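Local coordinates for lectin-like protein (Entamoeba histolytica HM-1:IMSS-A, PDB 5ZBT), which is of unknown function but, as the legume lectin-like domain of an ERGIC-53-like membrane protein, may bind D-mannose, at residues A[172-177]-A[181-186]. Sequence-based numbering, arbitrary orientation.
Sequences RIKYLV and KLIIEI
Glu-185 fills the hollow between Arg-172 and Lys-174 on one face of this antiparallel hairpin, its carboxylate reaching across to the opposite strand. Its OE1 lies at the edge of the Arg-172 guanidinium, 3.2 Å from NE, with the two flat groups turned 67° apart; OE2 forms a longer salt bridge to Lys-174 NZ at 3.6 Å. A bend at chi3 (-70°) swings Lys-174 CE toward the carboxylate, and NZ continues past it; a water takes a hydrogen bond from NZ and gives one to OE1. Asn-192 gives a hydrogen bond from ND2 to OE1 and receives one at OD1 from Arg-172 NH2, bridging the two charged groups; Glu-81 forms a salt bridge with NH1. Beside this network the CG2 branch of Ile-183 packs on Lys-174 CE (4.1 Å).

The face of Ile-173, Tyr-175, Leu-182 and Ile-184 is mostly apolar. Ile-173 lies across from Ile-184, CG1 against CD1 (4.0 Å), and leans its CG2 on the diagonal neighbour Leu-182 CD1 (4.1 Å), all three side chains pointing the same way. Tyr-175 extends the row, its ring edge against Leu-182 CA, its CD1 against Leu-182 CB and 3.2 Å from Lys-181 O; its hydroxyl is hydrogen-bonded to Ile-201 O. Six backbone hydrogen bonds, two in each of the pairs Arg-172/Glu-185, Lys-174/Ile-183 and Leu-176/Lys-181, set the register.

The hairpin belongs to one of the two seven-stranded sheets of the lectin beta sandwich: strand 170-176 borders strand 80-90, strand 181-188 borders outermost strand 191-198, and Ile-184 packs on Val-138 of strand 135-142 in the opposing sheet.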
loop_
_atom_site.group_PDB
_atom_site.type_symbol
_atom_site.label_atom_id
_atom_site.label_comp_id
_atom_site.label_asym_id
_atom_site.label_seq_id
_atom_site.Cartn_x
_atom_site.Cartn_y
_atom_site.Cartn_z
ATOM N N ARG A 172 -2.883 -1.862 -8.219
ATOM C CA ARG A 172 -3.737 -3.045 -8.327
ATOM C C ARG A 172 -2.992 -4.269 -7.797
ATOM O O ARG A 172 -1.930 -4.629 -8.316
ATOM C CB ARG A 172 -4.200 -3.266 -9.771
ATOM C CG ARG A 172 -5.249 -4.378 -9.935
ATOM C CD ARG A 172 -5.624 -4.679 -11.402
ATOM N NE ARG A 172 -5.635 -3.482 -12.241
ATOM C CZ ARG A 172 -6.585 -2.555 -12.219
ATOM N NH1 ARG A 172 -7.639 -2.686 -11.419
ATOM N NH2 ARG A 172 -6.471 -1.487 -12.990
ATOM N N ILE A 173 -3.558 -4.908 -6.777
ATOM C CA ILE A 173 -2.977 -6.079 -6.128
ATOM C C ILE A 173 -3.941 -7.247 -6.324
ATOM O O ILE A 173 -5.048 -7.242 -5.772
ATOM C CB ILE A 173 -2.716 -5.819 -4.636
ATOM C CG1 ILE A 173 -1.670 -4.715 -4.457
ATOM C CG2 ILE A 173 -2.299 -7.100 -3.911
ATOM C CD1 ILE A 173 -1.814 -3.971 -3.155
ATOM N N LYS A 174 -3.531 -8.247 -7.106
ATOM C CA LYS A 174 -4.373 -9.388 -7.446
ATOM C C LYS A 174 -3.715 -10.667 -6.953
ATOM O O LYS A 174 -2.534 -10.900 -7.224
ATOM C CB LYS A 174 -4.583 -9.497 -8.962
ATOM C CG LYS A 174 -5.436 -8.425 -9.602
ATOM C CD LYS A 174 -5.893 -8.884 -11.007
ATOM C CE LYS A 174 -4.728 -8.922 -12.012
ATOM N NZ LYS A 174 -5.106 -9.407 -13.386
ATOM N N TYR A 175 -4.479 -11.520 -6.283
ATOM C CA TYR A 175 -3.971 -12.813 -5.844
ATOM C C TYR A 175 -4.954 -13.918 -6.214
ATOM O O TYR A 175 -6.141 -13.843 -5.877
ATOM C CB TYR A 175 -3.713 -12.812 -4.341
ATOM C CG TYR A 175 -3.111 -14.103 -3.807
ATOM C CD1 TYR A 175 -1.847 -14.527 -4.219
ATOM C CD2 TYR A 175 -3.799 -14.886 -2.873
ATOM C CE1 TYR A 175 -1.278 -15.688 -3.718
ATOM C CE2 TYR A 175 -3.233 -16.056 -2.356
ATOM C CZ TYR A 175 -1.976 -16.447 -2.787
ATOM O OH TYR A 175 -1.409 -17.599 -2.295
ATOM N N LEU A 176 -4.465 -14.944 -6.903
ATOM C CA LEU A 176 -5.256 -16.131 -7.201
ATOM C C LEU A 176 -4.839 -17.237 -6.241
ATOM O O LEU A 176 -3.677 -17.664 -6.251
ATOM C CB LEU A 176 -5.063 -16.565 -8.652
ATOM C CG LEU A 176 -5.201 -15.399 -9.631
ATOM C CD1 LEU A 176 -4.797 -15.822 -11.040
ATOM C CD2 LEU A 176 -6.620 -14.883 -9.603
ATOM N N VAL A 177 -5.790 -17.691 -5.414
ATOM C CA VAL A 177 -5.484 -18.571 -4.286
ATOM C C VAL A 177 -5.067 -19.955 -4.775
ATOM O O VAL A 177 -4.081 -20.533 -4.300
ATOM C CB VAL A 177 -6.692 -18.652 -3.335
ATOM C CG1 VAL A 177 -6.509 -19.769 -2.341
ATOM C CG2 VAL A 177 -6.899 -17.322 -2.609
ATOM N N LYS A 181 -0.607 -17.259 -7.121
ATOM C CA LYS A 181 -0.032 -16.264 -8.012
ATOM C C LYS A 181 -0.445 -14.877 -7.547
ATOM O O LYS A 181 -1.642 -14.593 -7.406
ATOM C CB LYS A 181 -0.485 -16.498 -9.450
ATOM C CG LYS A 181 0.477 -15.956 -10.466
ATOM C CD LYS A 181 -0.258 -15.534 -11.705
ATOM C CE LYS A 181 -0.084 -16.492 -12.852
ATOM N NZ LYS A 181 -0.496 -15.807 -14.135
ATOM N N LEU A 182 0.545 -14.024 -7.306
ATOM C CA LEU A 182 0.320 -12.626 -6.976
ATOM C C LEU A 182 0.703 -11.768 -8.176
ATOM O O LEU A 182 1.755 -11.976 -8.785
ATOM C CB LEU A 182 1.124 -12.225 -5.742
ATOM C CG LEU A 182 1.026 -10.763 -5.334
ATOM C CD1 LEU A 182 -0.266 -10.547 -4.590
ATOM C CD2 LEU A 182 2.212 -10.374 -4.480
ATOM N N ILE A 183 -0.154 -10.815 -8.520
ATOM C CA ILE A 183 0.064 -9.932 -9.658
ATOM C C ILE A 183 -0.117 -8.500 -9.182
ATOM O O ILE A 183 -1.126 -8.181 -8.546
ATOM C CB ILE A 183 -0.893 -10.250 -10.826
ATOM C CG1 ILE A 183 -0.739 -11.719 -11.241
ATOM C CG2 ILE A 183 -0.628 -9.339 -12.006
ATOM C CD1 ILE A 183 -1.560 -12.107 -12.444
ATOM N N ILE A 184 0.891 -7.664 -9.435
ATOM C CA ILE A 184 0.852 -6.231 -9.165
ATOM C C ILE A 184 0.787 -5.509 -10.501
ATOM O O ILE A 184 1.616 -5.755 -11.387
ATOM C CB ILE A 184 2.084 -5.752 -8.374
ATOM C CG1 ILE A 184 2.396 -6.679 -7.191
ATOM C CG2 ILE A 184 1.887 -4.323 -7.905
ATOM C CD1 ILE A 184 1.343 -6.714 -6.133
ATOM N N GLU A 185 -0.196 -4.624 -10.640
ATOM C CA GLU A 185 -0.323 -3.732 -11.775
ATOM C C GLU A 185 -0.560 -2.336 -11.236
ATOM O O GLU A 185 -0.897 -2.160 -10.065
ATOM C CB GLU A 185 -1.480 -4.151 -12.699
ATOM C CG GLU A 185 -1.250 -5.506 -13.344
ATOM C CD GLU A 185 -2.520 -6.186 -13.811
ATOM O OE1 GLU A 185 -3.620 -5.601 -13.651
ATOM O OE2 GLU A 185 -2.407 -7.308 -14.354
ATOM N N ILE A 186 -0.379 -1.335 -12.086
ATOM C CA ILE A 186 -0.726 0.025 -11.698
ATOM C C ILE A 186 -1.368 0.733 -12.885
ATOM O O ILE A 186 -0.862 0.666 -14.008
ATOM C CB ILE A 186 0.477 0.815 -11.141
ATOM C CG1 ILE A 186 -0.021 2.141 -10.548
ATOM C CG2 ILE A 186 1.522 1.072 -12.196
ATOM C CD1 ILE A 186 0.785 2.638 -9.371
HETATM O O HOH W 1 -6.056 -6.967 -14.344
#